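PDB 6K8C: folylpolyglutamate synthase (FolC) from Helicobacter pylori, which probably catalyses ATP-dependent addition of glutamate to dihydropteroate and to tetrahydrofolates, yielding dihydrofolate and folylpolyglutamates. Local coordinates for residues 63-72 against 260-271; 73-81 against 88-96. All coordinates share one frame; numbering follows the deposited sequence.

Interaction 1: 63-72 against 260-271; sequences RFLTLLLADQ and QEVLKNLKPLNL
Asp71 OD2 is gripped by two waters that tie it to the backbone of 260-271. Water 2 donates to Asp71 OD2 at 2.5 Å and to Val262 O at 2.6 Å. Water 3 gives OD2 a weak bond and accepts from Lys267 N at 3.0 Å. At the other end, water 1 lies in the plane of the Arg63 guanidinium, at its edge, and joins NH1 to Asn270 O. Arg63 starts with CG anti to its backbone N (chi1 -172°), and bends at chi2 and chi3 bring the guanidinium alongside Leu271. Leu271 CD2 covers one face of it, 3.5 Å from Arg63 NH1, while NE bonds to His78. Between the waters the contact is apolar. Leu269 splits its branches. CD2 sits over the Phe64 ring face, 3.7 Å from the centroid and 20° off the normal, and CD1 meets Arg63 CG at 3.5 Å. Leu266 CD1 touches both Leu67 CB (3.9 Å) and Leu68 CD2. Leu68 CD2 also touches Val262 CG2 at 3.7 Å. No direct hydrogen bond crosses, so packing and waters hold the non-regular chain against the helix. Helix 58-70 follows the P-loop in the Mur ligase-type ATPase domain, and 260-271 covers it on the way to the C-terminal sheet.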
loop_
_atom_site.group_PDB
_atom_site.type_symbol
_atom_site.label_atom_id
_atom_site.label_comp_id
_atom_site.label_asym_id
_atom_site.label_seq_id
_atom_site.Cartn_x
_atom_site.Cartn_y
_atom_site.Cartn_z
ATOM N N ARG A 63 -4.396 6.179 -3.464
ATOM C CA ARG A 63 -5.436 6.814 -2.663
ATOM C C ARG A 63 -5.610 8.277 -3.048
ATOM O O ARG A 63 -6.733 8.796 -3.030
ATOM C CB ARG A 63 -5.117 6.672 -1.171
ATOM C CG ARG A 63 -6.256 7.130 -0.240
ATOM C CD ARG A 63 -7.550 6.328 -0.446
ATOM N NE ARG A 63 -7.325 4.905 -0.223
ATOM C CZ ARG A 63 -7.313 4.323 0.969
ATOM N NH1 ARG A 63 -7.538 5.032 2.067
ATOM N NH2 ARG A 63 -7.082 3.024 1.061
ATOM N N PHE A 64 -4.513 8.959 -3.398
ATOM C CA PHE A 64 -4.607 10.329 -3.902
ATOM C C PHE A 64 -5.468 10.383 -5.157
ATOM O O PHE A 64 -6.361 11.230 -5.281
ATOM C CB PHE A 64 -3.209 10.880 -4.211
ATOM C CG PHE A 64 -2.569 11.628 -3.078
ATOM C CD1 PHE A 64 -3.294 12.523 -2.313
ATOM C CD2 PHE A 64 -1.220 11.451 -2.798
ATOM C CE1 PHE A 64 -2.686 13.222 -1.277
ATOM C CE2 PHE A 64 -0.605 12.145 -1.764
ATOM C CZ PHE A 64 -1.340 13.031 -1.003
ATOM N N LEU A 65 -5.207 9.477 -6.105
ATOM C CA LEU A 65 -6.034 9.398 -7.306
ATOM C C LEU A 65 -7.490 9.117 -6.952
ATOM O O LEU A 65 -8.404 9.751 -7.493
ATOM C CB LEU A 65 -5.486 8.321 -8.242
ATOM C CG LEU A 65 -6.284 8.014 -9.514
ATOM C CD1 LEU A 65 -6.417 9.247 -10.392
ATOM C CD2 LEU A 65 -5.627 6.888 -10.292
ATOM N N THR A 66 -7.720 8.160 -6.043
ATOM C CA THR A 66 -9.072 7.835 -5.591
ATOM C C THR A 66 -9.785 9.064 -5.030
ATOM O O THR A 66 -10.964 9.299 -5.321
ATOM C CB THR A 66 -9.013 6.724 -4.532
ATOM O OG1 THR A 66 -8.464 5.532 -5.110
ATOM C CG2 THR A 66 -10.411 6.407 -3.980
ATOM N N LEU A 67 -9.083 9.853 -4.208
ATOM C CA LEU A 67 -9.700 11.038 -3.612
ATOM C C LEU A 67 -10.029 12.085 -4.670
ATOM O O LEU A 67 -11.094 12.713 -4.613
ATOM C CB LEU A 67 -8.786 11.635 -2.540
ATOM C CG LEU A 67 -8.560 10.746 -1.313
ATOM C CD1 LEU A 67 -7.583 11.395 -0.334
ATOM C CD2 LEU A 67 -9.889 10.390 -0.632
ATOM N N LEU A 68 -9.133 12.288 -5.638
ATOM C CA LEU A 68 -9.404 13.253 -6.701
ATOM C C LEU A 68 -10.624 12.840 -7.516
ATOM O O LEU A 68 -11.483 13.669 -7.834
ATOM C CB LEU A 68 -8.178 13.402 -7.604
ATOM C CG LEU A 68 -6.942 14.059 -6.994
ATOM C CD1 LEU A 68 -5.705 13.728 -7.813
ATOM C CD2 LEU A 68 -7.132 15.567 -6.871
ATOM N N LEU A 69 -10.713 11.556 -7.872
ATOM C CA LEU A 69 -11.860 11.083 -8.641
ATOM C C LEU A 69 -13.149 11.214 -7.841
ATOM O O LEU A 69 -14.177 11.659 -8.370
ATOM C CB LEU A 69 -11.633 9.631 -9.074
ATOM C CG LEU A 69 -10.482 9.436 -10.063
ATOM C CD1 LEU A 69 -10.106 7.964 -10.201
ATOM C CD2 LEU A 69 -10.848 10.023 -11.413
ATOM N N ALA A 70 -13.111 10.843 -6.557
ATOM C CA ALA A 70 -14.289 10.979 -5.706
ATOM C C ALA A 70 -14.738 12.429 -5.597
ATOM O O ALA A 70 -15.940 12.696 -5.484
ATOM C CB ALA A 70 -14.002 10.405 -4.316
ATOM N N ASP A 71 -13.793 13.372 -5.640
ATOM C CA ASP A 71 -14.126 14.794 -5.601
ATOM C C ASP A 71 -14.857 15.260 -6.854
ATOM O O ASP A 71 -15.449 16.345 -6.842
ATOM C CB ASP A 71 -12.861 15.629 -5.413
ATOM C CG ASP A 71 -12.652 16.054 -3.977
ATOM O OD1 ASP A 71 -13.521 15.744 -3.136
ATOM O OD2 ASP A 71 -11.618 16.693 -3.686
ATOM N N GLN A 72 -14.813 14.484 -7.936
ATOM C CA GLN A 72 -15.611 14.752 -9.122
ATOM C C GLN A 72 -16.925 13.988 -9.121
ATOM O O GLN A 72 -17.540 13.832 -10.181
ATOM C CB GLN A 72 -14.811 14.425 -10.384
ATOM C CG GLN A 72 -13.549 15.242 -10.512
ATOM C CD GLN A 72 -13.837 16.733 -10.550
ATOM O OE1 GLN A 72 -14.812 17.171 -11.157
ATOM N NE2 GLN A 72 -12.994 17.518 -9.891
ATOM N N GLN A 260 -10.527 22.090 -13.760
ATOM C CA GLN A 260 -10.736 22.687 -12.449
ATOM C C GLN A 260 -9.469 22.601 -11.602
ATOM O O GLN A 260 -8.586 21.769 -11.833
ATOM C CB GLN A 260 -11.895 22.002 -11.726
ATOM C CG GLN A 260 -13.193 21.982 -12.514
ATOM C CD GLN A 260 -14.159 20.921 -12.018
ATOM O OE1 GLN A 260 -14.246 20.660 -10.818
ATOM N NE2 GLN A 260 -14.890 20.306 -12.940
ATOM N N GLU A 261 -9.386 23.490 -10.609
ATOM C CA GLU A 261 -8.268 23.507 -9.663
ATOM C C GLU A 261 -8.604 22.536 -8.536
ATOM O O GLU A 261 -9.120 22.904 -7.478
ATOM C CB GLU A 261 -8.017 24.919 -9.148
ATOM C CG GLU A 261 -6.545 25.265 -8.937
ATOM C CD GLU A 261 -5.954 24.622 -7.692
ATOM O OE1 GLU A 261 -6.730 24.171 -6.822
ATOM O OE2 GLU A 261 -4.709 24.567 -7.580
ATOM N N VAL A 262 -8.288 21.262 -8.773
ATOM C CA VAL A 262 -8.779 20.199 -7.904
ATOM C C VAL A 262 -8.034 20.117 -6.576
ATOM O O VAL A 262 -8.542 19.506 -5.627
ATOM C CB VAL A 262 -8.708 18.856 -8.648
ATOM C CG1 VAL A 262 -9.644 18.877 -9.845
ATOM C CG2 VAL A 262 -7.279 18.579 -9.098
ATOM N N LEU A 263 -6.842 20.707 -6.474
ATOM C CA LEU A 263 -6.090 20.640 -5.229
ATOM C C LEU A 263 -6.627 21.579 -4.157
ATOM O O LEU A 263 -6.369 21.351 -2.971
ATOM C CB LEU A 263 -4.616 20.955 -5.484
ATOM C CG LEU A 263 -3.898 19.932 -6.358
ATOM C CD1 LEU A 263 -2.406 20.187 -6.349
ATOM C CD2 LEU A 263 -4.226 18.515 -5.898
ATOM N N LYS A 264 -7.367 22.620 -4.541
ATOM C CA LYS A 264 -7.802 23.612 -3.564
ATOM C C LYS A 264 -8.727 22.997 -2.523
ATOM O O LYS A 264 -8.633 23.316 -1.332
ATOM C CB LYS A 264 -8.488 24.782 -4.271
ATOM C CG LYS A 264 -7.686 26.074 -4.222
ATOM C CD LYS A 264 -8.016 26.985 -5.392
ATOM C CE LYS A 264 -6.912 28.008 -5.616
ATOM N NZ LYS A 264 -6.972 28.607 -6.980
ATOM N N ASN A 265 -9.617 22.100 -2.946
ATOM C CA ASN A 265 -10.564 21.462 -2.042
ATOM C C ASN A 265 -10.248 19.992 -1.793
ATOM O O ASN A 265 -11.089 19.275 -1.243
ATOM C CB ASN A 265 -11.988 21.607 -2.584
ATOM C CG ASN A 265 -12.370 23.050 -2.824
ATOM O OD1 ASN A 265 -11.982 23.941 -2.068
ATOM N ND2 ASN A 265 -13.131 23.292 -3.885
ATOM N N LEU A 266 -9.068 19.523 -2.188
ATOM C CA LEU A 266 -8.686 18.149 -1.889
ATOM C C LEU A 266 -8.540 17.980 -0.383
ATOM O O LEU A 266 -7.864 18.775 0.277
ATOM C CB LEU A 266 -7.381 17.791 -2.598
ATOM C CG LEU A 266 -6.867 16.360 -2.417
ATOM C CD1 LEU A 266 -7.870 15.354 -2.964
ATOM C CD2 LEU A 266 -5.506 16.181 -3.084
ATOM N N LYS A 267 -9.196 16.958 0.164
ATOM C CA LYS A 267 -9.113 16.697 1.588
ATOM C C LYS A 267 -7.725 16.164 1.938
ATOM O O LYS A 267 -7.019 15.631 1.080
ATOM C CB LYS A 267 -10.195 15.698 2.009
ATOM C CG LYS A 267 -9.968 14.284 1.494
ATOM C CD LYS A 267 -10.864 13.273 2.205
ATOM C CE LYS A 267 -12.324 13.532 1.903
ATOM N NZ LYS A 267 -13.212 12.529 2.566
ATOM N N PRO A 268 -7.300 16.320 3.192
ATOM C CA PRO A 268 -5.987 15.793 3.588
ATOM C C PRO A 268 -5.945 14.278 3.478
ATOM O O PRO A 268 -6.880 13.581 3.881
ATOM C CB PRO A 268 -5.840 16.257 5.043
ATOM C CG PRO A 268 -7.229 16.545 5.503
ATOM C CD PRO A 268 -7.964 17.037 4.292
ATOM N N LEU A 269 -4.844 13.768 2.924
ATOM C CA LEU A 269 -4.687 12.328 2.762
ATOM C C LEU A 269 -4.451 11.666 4.110
ATOM O O LEU A 269 -3.578 12.080 4.878
ATOM C CB LEU A 269 -3.526 12.006 1.819
ATOM C CG LEU A 269 -3.189 10.511 1.760
ATOM C CD1 LEU A 269 -4.362 9.728 1.182
ATOM C CD2 LEU A 269 -1.916 10.240 0.966
ATOM N N ASN A 270 -5.229 10.628 4.389
ATOM C CA ASN A 270 -5.060 9.811 5.580
ATOM C C ASN A 270 -5.087 8.352 5.158
ATOM O O ASN A 270 -6.023 7.915 4.481
ATOM C CB ASN A 270 -6.157 10.092 6.611
ATOM C CG ASN A 270 -6.154 9.093 7.750
ATOM O OD1 ASN A 270 -6.816 8.059 7.684
ATOM N ND2 ASN A 270 -5.408 9.400 8.805
ATOM N N LEU A 271 -4.054 7.608 5.536
ATOM C CA LEU A 271 -3.994 6.176 5.297
ATOM C C LEU A 271 -3.885 5.460 6.630
ATOM O O LEU A 271 -3.135 5.887 7.513
ATOM C CB LEU A 271 -2.811 5.791 4.411
ATOM C CG LEU A 271 -2.871 6.189 2.940
ATOM C CD1 LEU A 271 -1.589 5.758 2.237
ATOM C CD2 LEU A 271 -4.100 5.577 2.280
HETATM O O HOH W 1 -8.150 7.831 2.861
HETATM O O HOH W 2 -10.442 17.786 -5.581
HETATM O O HOH W 3 -11.313 15.387 -1.198
#

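Interaction 2: 73-81 against 88-96; sequences NFKVLHFTS and RERFFLNGS
Glu89 O faces Thr80 and reaches it through water 5. This water donates to Glu89 O and His78 O and accepts from Thr80 OG1 at 2.7 Å. At Arg90 the backbone O takes Thr80 N, with an N-H...O angle of 159°, and also the CA-H of Phe79. The Arg90 side chain runs extended from CG to NE, which carries its guanidinium alongside Ser81, whose CA lies over one face. NH1 reaches Thr80 O through water 6, and NE bonds to His83. Phe91 pairs with Phe79 in a non-hydrogen-bonded position. Their side chains point the same way, but the ring planes are tilted 30° to each other, and the rings are slid so far that they barely overlap. They meet mainly through Phe79 CE1 and Phe91 CE1 at 3.7 Å. Phe92 and His78 form the hydrogen-bonded pair: His78 N to Phe92 O is 2.8 Å and Phe92 N to His78 O is 3.0 Å. Leu93 CD1 touches Leu77 CD1 at 3.9 Å. Asn94 N then bonds almost straight to Val76 O at 3.0 Å, while its OD1 takes a weak bond from Val76 N. Water 4 links Val76 O to Gly95 N. Asn94 and Gly95 are the central residues of a type I' turn that leads from strand 91-93 into the short strand 96-97. Strands 76-79 and 91-93 form an antiparallel hairpin. Strand 76-79 lies between strand 91-93 and the parallel strand 138-142, and strand 96-97 forms the edge beyond 91-93. Leu77, Phe79 and Phe91 pack against helix 121-132; Val76, His78 and Phe92 face helix 58-70.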
loop_
_atom_site.group_PDB
_atom_site.type_symbol
_atom_site.label_atom_id
_atom_site.label_comp_id
_atom_site.label_asym_id
_atom_site.label_seq_id
_atom_site.Cartn_x
_atom_site.Cartn_y
_atom_site.Cartn_z
ATOM N N ASN A 73 -17.354 13.504 -7.954
ATOM C CA ASN A 73 -18.609 12.767 -7.798
ATOM C C ASN A 73 -18.589 11.453 -8.577
ATOM O O ASN A 73 -19.604 11.020 -9.124
ATOM C CB ASN A 73 -19.814 13.623 -8.196
ATOM C CG ASN A 73 -21.102 13.150 -7.552
ATOM O OD1 ASN A 73 -21.088 12.534 -6.484
ATOM N ND2 ASN A 73 -22.225 13.431 -8.201
ATOM N N PHE A 74 -17.428 10.808 -8.628
ATOM C CA PHE A 74 -17.319 9.475 -9.202
ATOM C C PHE A 74 -17.288 8.436 -8.090
ATOM O O PHE A 74 -16.761 8.678 -7.000
ATOM C CB PHE A 74 -16.068 9.332 -10.071
ATOM C CG PHE A 74 -16.166 10.025 -11.398
ATOM C CD1 PHE A 74 -17.154 9.680 -12.306
ATOM C CD2 PHE A 74 -15.262 11.015 -11.743
ATOM C CE1 PHE A 74 -17.244 10.317 -13.531
ATOM C CE2 PHE A 74 -15.343 11.655 -12.963
ATOM C CZ PHE A 74 -16.334 11.310 -13.859
ATOM N N LYS A 75 -17.868 7.275 -8.376
ATOM C CA LYS A 75 -17.814 6.138 -7.468
ATOM C C LYS A 75 -16.534 5.360 -7.747
ATOM O O LYS A 75 -16.291 4.947 -8.885
ATOM C CB LYS A 75 -19.047 5.251 -7.638
ATOM C CG LYS A 75 -20.328 5.883 -7.119
ATOM C CD LYS A 75 -21.451 4.857 -7.021
ATOM C CE LYS A 75 -22.708 5.329 -7.739
ATOM N NZ LYS A 75 -23.347 4.229 -8.520
ATOM N N VAL A 76 -15.711 5.177 -6.717
ATOM C CA VAL A 76 -14.389 4.581 -6.869
ATOM C C VAL A 76 -14.160 3.562 -5.760
ATOM O O VAL A 76 -14.470 3.820 -4.592
ATOM C CB VAL A 76 -13.273 5.653 -6.832
ATOM C CG1 VAL A 76 -11.917 5.028 -7.158
ATOM C CG2 VAL A 76 -13.585 6.796 -7.786
ATOM N N LEU A 77 -13.584 2.420 -6.117
ATOM C CA LEU A 77 -13.067 1.471 -5.144
ATOM C C LEU A 77 -11.555 1.397 -5.272
ATOM O O LEU A 77 -11.031 1.197 -6.373
ATOM C CB LEU A 77 -13.667 0.077 -5.335
ATOM C CG LEU A 77 -13.305 -0.863 -4.178
ATOM C CD1 LEU A 77 -14.491 -1.749 -3.855
ATOM C CD2 LEU A 77 -12.071 -1.710 -4.475
ATOM N N HIS A 78 -10.864 1.538 -4.145
ATOM C CA HIS A 78 -9.414 1.427 -4.085
ATOM C C HIS A 78 -9.059 0.132 -3.368
ATOM O O HIS A 78 -9.354 -0.026 -2.178
ATOM C CB HIS A 78 -8.797 2.627 -3.368
ATOM C CG HIS A 78 -7.301 2.634 -3.386
ATOM N ND1 HIS A 78 -6.548 3.340 -2.473
ATOM C CD2 HIS A 78 -6.419 2.029 -4.215
ATOM C CE1 HIS A 78 -5.265 3.176 -2.743
ATOM N NE2 HIS A 78 -5.159 2.386 -3.795
ATOM N N PHE A 79 -8.427 -0.781 -4.094
ATOM C CA PHE A 79 -8.066 -2.103 -3.597
ATOM C C PHE A 79 -6.575 -2.113 -3.285
ATOM O O PHE A 79 -5.760 -1.906 -4.183
ATOM C CB PHE A 79 -8.407 -3.153 -4.654
ATOM C CG PHE A 79 -7.951 -4.546 -4.321
ATOM C CD1 PHE A 79 -8.433 -5.200 -3.203
ATOM C CD2 PHE A 79 -7.066 -5.210 -5.158
ATOM C CE1 PHE A 79 -8.028 -6.489 -2.914
ATOM C CE2 PHE A 79 -6.656 -6.499 -4.876
ATOM C CZ PHE A 79 -7.139 -7.138 -3.755
ATOM N N THR A 80 -6.218 -2.354 -2.022
ATOM C CA THR A 80 -4.824 -2.319 -1.589
ATOM C C THR A 80 -4.473 -3.603 -0.849
ATOM O O THR A 80 -5.338 -4.412 -0.518
ATOM C CB THR A 80 -4.544 -1.116 -0.682
ATOM O OG1 THR A 80 -5.350 -1.215 0.500
ATOM C CG2 THR A 80 -4.864 0.177 -1.405
ATOM N N SER A 81 -3.180 -3.785 -0.583
ATOM C CA SER A 81 -2.730 -4.933 0.193
ATOM C C SER A 81 -1.364 -4.612 0.778
ATOM O O SER A 81 -0.631 -3.799 0.205
ATOM C CB SER A 81 -2.663 -6.199 -0.675
ATOM O OG SER A 81 -1.599 -6.121 -1.602
ATOM N N ARG A 88 -10.697 -5.722 6.089
ATOM C CA ARG A 88 -11.526 -4.858 5.253
ATOM C C ARG A 88 -10.839 -3.550 4.873
ATOM O O ARG A 88 -11.369 -2.829 4.022
ATOM C CB ARG A 88 -12.865 -4.565 5.933
ATOM C CG ARG A 88 -12.781 -3.677 7.155
ATOM C CD ARG A 88 -14.087 -3.746 7.934
ATOM N NE ARG A 88 -14.145 -2.743 8.991
ATOM C CZ ARG A 88 -14.971 -1.703 8.987
ATOM N NH1 ARG A 88 -14.951 -0.841 9.993
ATOM N NH2 ARG A 88 -15.816 -1.525 7.981
ATOM N N GLU A 89 -9.686 -3.228 5.474
ATOM C CA GLU A 89 -8.886 -2.085 5.021
ATOM C C GLU A 89 -8.561 -2.166 3.538
ATOM O O GLU A 89 -8.324 -1.138 2.891
ATOM C CB GLU A 89 -7.572 -2.007 5.795
ATOM C CG GLU A 89 -7.685 -1.660 7.252
ATOM C CD GLU A 89 -6.398 -1.945 7.995
ATOM O OE1 GLU A 89 -5.309 -1.902 7.364
ATOM O OE2 GLU A 89 -6.476 -2.210 9.209
ATOM N N ARG A 90 -8.515 -3.380 2.990
ATOM C CA ARG A 90 -8.129 -3.592 1.606
ATOM C C ARG A 90 -9.128 -3.017 0.613
ATOM O O ARG A 90 -8.813 -2.956 -0.580
ATOM C CB ARG A 90 -7.944 -5.095 1.354
ATOM C CG ARG A 90 -6.744 -5.690 2.107
ATOM C CD ARG A 90 -6.840 -7.210 2.192
ATOM N NE ARG A 90 -5.767 -7.769 3.007
ATOM C CZ ARG A 90 -4.697 -8.382 2.519
ATOM N NH1 ARG A 90 -4.556 -8.528 1.209
ATOM N NH2 ARG A 90 -3.772 -8.863 3.343
ATOM N N PHE A 91 -10.306 -2.586 1.063
ATOM C CA PHE A 91 -11.366 -2.124 0.168
ATOM C C PHE A 91 -11.846 -0.753 0.633
ATOM O O PHE A 91 -12.641 -0.648 1.572
ATOM C CB PHE A 91 -12.515 -3.133 0.123
ATOM C CG PHE A 91 -12.061 -4.565 0.041
ATOM C CD1 PHE A 91 -11.804 -5.155 -1.189
ATOM C CD2 PHE A 91 -11.908 -5.329 1.193
ATOM C CE1 PHE A 91 -11.399 -6.487 -1.272
ATOM C CE2 PHE A 91 -11.494 -6.651 1.120
ATOM C CZ PHE A 91 -11.241 -7.232 -0.116
ATOM N N PHE A 92 -11.352 0.294 -0.024
ATOM C CA PHE A 92 -11.772 1.670 0.224
ATOM C C PHE A 92 -12.827 2.000 -0.822
ATOM O O PHE A 92 -12.506 2.159 -2.003
ATOM C CB PHE A 92 -10.577 2.619 0.135
ATOM C CG PHE A 92 -10.861 4.021 0.615
ATOM C CD1 PHE A 92 -10.846 4.321 1.966
ATOM C CD2 PHE A 92 -11.108 5.042 -0.291
ATOM C CE1 PHE A 92 -11.087 5.609 2.408
ATOM C CE2 PHE A 92 -11.353 6.339 0.145
ATOM C CZ PHE A 92 -11.341 6.620 1.494
ATOM N N LEU A 93 -14.087 2.069 -0.399
ATOM C CA LEU A 93 -15.220 2.117 -1.316
ATOM C C LEU A 93 -16.007 3.403 -1.100
ATOM O O LEU A 93 -16.536 3.635 -0.008
ATOM C CB LEU A 93 -16.125 0.896 -1.119
ATOM C CG LEU A 93 -17.481 0.924 -1.824
ATOM C CD1 LEU A 93 -17.308 0.940 -3.337
ATOM C CD2 LEU A 93 -18.328 -0.271 -1.394
ATOM N N ASN A 94 -16.087 4.225 -2.145
ATOM C CA ASN A 94 -16.884 5.451 -2.142
ATOM C C ASN A 94 -16.577 6.312 -0.918
ATOM O O ASN A 94 -17.471 6.781 -0.212
ATOM C CB ASN A 94 -18.379 5.129 -2.234
ATOM C CG ASN A 94 -18.731 4.360 -3.496
ATOM O OD1 ASN A 94 -18.075 4.504 -4.526
ATOM N ND2 ASN A 94 -19.766 3.529 -3.416
ATOM N N GLY A 95 -15.286 6.504 -0.659
ATOM C CA GLY A 95 -14.839 7.448 0.342
ATOM C C GLY A 95 -14.615 6.898 1.734
ATOM O O GLY A 95 -14.234 7.668 2.625
ATOM N N SER A 96 -14.825 5.603 1.959
ATOM C CA SER A 96 -14.583 5.043 3.280
ATOM C C SER A 96 -14.268 3.555 3.167
ATOM O O SER A 96 -14.566 2.905 2.160
ATOM C CB SER A 96 -15.786 5.269 4.210
ATOM O OG SER A 96 -16.880 4.471 3.814
HETATM O O HOH W 4 -13.655 6.098 -3.093
HETATM O O HOH W 5 -7.722 0.110 0.261
HETATM O O HOH W 6 -5.808 -7.120 -0.805
#

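How the interactions relate
From the N terminus, helix 58-70 supplies the first side of interaction 1. A short turn at 71-75 then brings the chain back into strand 76-79, the first side of interaction 2. Interaction 2 closes soon after, when the chain turns back within six residues and pairs at 88-96. Interaction 1 closes only after some 190 residues, once the rest of the large sheet and helix 241-254 have been built. Interaction 2 is therefore nested inside it. The two touch directly. Arg63 joins them, for its guanidinium also makes a cation-pi contact with Phe92 of the hairpin. Helix 58-70 is thus held between the hairpin and the chain leading to the C-terminal sheet.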